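Local coordinates for flagellin B1 (PDB 5YA6), which probably polymerises as a structural subunit of the archaeal motility filament, the archaellum, and carries a bound calcium ion, at residues G98-A103 and I117-V122. Numbering follows the deposited sequence.
With CA (calcium ion), chain D.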
loop_
_atom_site.group_PDB
_atom_site.type_symbol
_atom_site.label_atom_id
_atom_site.label_comp_id
_atom_site.label_asym_id
_atom_site.label_seq_id
_atom_site.Cartn_x
_atom_site.Cartn_y
_atom_site.Cartn_z
ATOM N N GLY B 98 -18.754 3.072 -9.907
ATOM C CA GLY B 98 -19.388 2.854 -11.252
ATOM C C GLY B 98 -19.699 1.401 -11.397
ATOM O O GLY B 98 -18.848 0.522 -11.145
ATOM N N VAL B 99 -20.896 1.114 -11.938
ATOM C CA VAL B 99 -21.245 -0.222 -12.308
ATOM C C VAL B 99 -20.580 -0.639 -13.641
ATOM O O VAL B 99 -20.698 0.073 -14.660
ATOM C CB VAL B 99 -22.780 -0.381 -12.390
ATOM C CG1 VAL B 99 -23.165 -1.787 -12.860
ATOM C CG2 VAL B 99 -23.419 0.045 -11.077
ATOM N N ILE B 100 -19.871 -1.762 -13.667
ATOM C CA ILE B 100 -19.258 -2.301 -14.888
ATOM C C ILE B 100 -19.992 -3.557 -15.348
ATOM O O ILE B 100 -20.263 -3.753 -16.562
ATOM C CB ILE B 100 -17.729 -2.568 -14.697
ATOM C CG1 ILE B 100 -17.028 -1.236 -14.355
ATOM C CG2 ILE B 100 -17.128 -3.180 -15.949
ATOM C CD1 ILE B 100 -17.093 -0.095 -15.378
ATOM N N GLN B 101 -20.344 -4.417 -14.415
ATOM C CA GLN B 101 -21.074 -5.621 -14.731
ATOM C C GLN B 101 -21.907 -5.989 -13.488
ATOM O O GLN B 101 -21.403 -5.965 -12.373
ATOM C CB GLN B 101 -20.020 -6.608 -15.087
ATOM C CG GLN B 101 -20.445 -8.005 -15.306
ATOM C CD GLN B 101 -19.263 -8.782 -15.852
ATOM O OE1 GLN B 101 -18.738 -8.459 -16.933
ATOM N NE2 GLN B 101 -18.789 -9.757 -15.083
ATOM N N ASP B 102 -23.209 -6.194 -13.642
ATOM C CA ASP B 102 -24.037 -6.486 -12.490
ATOM C C ASP B 102 -25.382 -7.095 -12.966
ATOM O O ASP B 102 -26.312 -6.367 -13.138
ATOM C CB ASP B 102 -24.250 -5.195 -11.716
ATOM C CG ASP B 102 -25.121 -5.357 -10.509
ATOM O OD1 ASP B 102 -25.352 -6.510 -10.045
ATOM O OD2 ASP B 102 -25.495 -4.331 -10.011
ATOM N N ALA B 103 -25.438 -8.420 -13.096
ATOM C CA ALA B 103 -26.645 -9.119 -13.697
ATOM C C ALA B 103 -27.921 -8.851 -12.915
ATOM O O ALA B 103 -28.992 -8.547 -13.503
ATOM C CB ALA B 103 -26.380 -10.629 -13.753
ATOM N N ILE B 117 -18.661 -6.573 -11.434
ATOM C CA ILE B 117 -17.469 -5.741 -11.540
ATOM C C ILE B 117 -17.912 -4.317 -11.229
ATOM O O ILE B 117 -18.862 -3.799 -11.825
ATOM C CB ILE B 117 -16.743 -5.800 -12.913
ATOM C CG1 ILE B 117 -16.391 -7.239 -13.250
ATOM C CG2 ILE B 117 -15.489 -4.907 -12.917
ATOM C CD1 ILE B 117 -15.893 -7.374 -14.701
ATOM N N ALA B 118 -17.176 -3.671 -10.325
ATOM C CA ALA B 118 -17.388 -2.282 -10.029
ATOM C C ALA B 118 -16.105 -1.523 -10.311
ATOM O O ALA B 118 -15.025 -2.099 -10.284
ATOM C CB ALA B 118 -17.790 -2.062 -8.592
ATOM N N VAL B 119 -16.206 -0.214 -10.526
ATOM C CA VAL B 119 -15.003 0.618 -10.640
ATOM C C VAL B 119 -15.084 1.704 -9.592
ATOM O O VAL B 119 -16.166 2.255 -9.322
ATOM C CB VAL B 119 -14.839 1.157 -12.090
ATOM C CG1 VAL B 119 -16.011 2.054 -12.479
ATOM C CG2 VAL B 119 -13.519 1.875 -12.247
ATOM N N LEU B 120 -13.971 2.019 -8.915
ATOM C CA LEU B 120 -13.926 3.119 -7.946
ATOM C C LEU B 120 -13.343 4.258 -8.722
ATOM O O LEU B 120 -12.205 4.208 -9.169
ATOM C CB LEU B 120 -13.055 2.753 -6.732
ATOM C CG LEU B 120 -13.355 1.370 -6.146
ATOM C CD1 LEU B 120 -12.410 1.181 -4.952
ATOM C CD2 LEU B 120 -14.812 1.191 -5.698
ATOM N N LEU B 121 -14.114 5.317 -8.827
ATOM C CA LEU B 121 -13.692 6.528 -9.486
ATOM C C LEU B 121 -13.106 7.487 -8.420
ATOM O O LEU B 121 -13.779 7.934 -7.489
ATOM C CB LEU B 121 -14.923 7.141 -10.228
ATOM C CG LEU B 121 -15.673 6.210 -11.195
ATOM C CD1 LEU B 121 -16.926 6.950 -11.691
ATOM C CD2 LEU B 121 -14.776 5.714 -12.320
ATOM N N VAL B 122 -11.838 7.850 -8.617
ATOM C CA VAL B 122 -11.076 8.703 -7.699
ATOM C C VAL B 122 -10.480 9.913 -8.418
ATOM O O VAL B 122 -9.851 9.740 -9.468
ATOM C CB VAL B 122 -9.926 7.891 -7.014
ATOM C CG1 VAL B 122 -9.111 8.770 -6.058
ATOM C CG2 VAL B 122 -10.520 6.714 -6.263
HETATM CA CA CA D . -24.810 -8.197 -8.636
HETATM O O HOH W 1 -25.308 -10.063 -10.141
#
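Ile100 leans across Ile117 and Val119, and its atoms divide between the two. Its CB sits 3.7 Å from Ile117 CG2, while CD1 reaches Val119 CG1 at 3.8 Å; in both pairs the side chains cross obliquely. The first torsion contributes to the split: CG1 stands anti to the carbonyl carbon (chi1 -61°), which puts that atom beside Val119. Tyr35 of strand 28-38 touches both Ile100 and Val119 and extends this apolar patch. An alanine at Ile100 would probably leave Val119 CG1 without the contact made by CD1 and open a gap beside Tyr35. Ile117 is also met by Gln101, whose extended chain brings its amide against the CD1 methyl, with NE2 3.8 Å from Ile117 CD1. That amide is fixed by two outside partners, Gly115 O on NE2 and the tag residue His173 on OE1. Further along, Val119 CG1 lies over the backbone of Gly98, 3.7 Å from Gly98 CA, a position where a side chain on Gly98 would clash. The backbone evidence fits these placements. Gly98 and Val119 form an antiparallel hydrogen-bonded pair, after which Ile117 O accepts from both Ile100 N (2.9 Å) and Gln101 N (3.0 Å). The latter donor lies in the carbonyl plane on a lone pair, the former is tilted 28° from it. Two residues facing one define a classic beta bulge, here at the calcium-loop side of the antiparallel pairing in the flagellin beta domain: Gln101 is still bonded to Ile117, and next along the chain Asp102 OD1 binds calcium at 2.3 Å, in a site completed by Asp104, Ser106, Asn113, Asp116 and water.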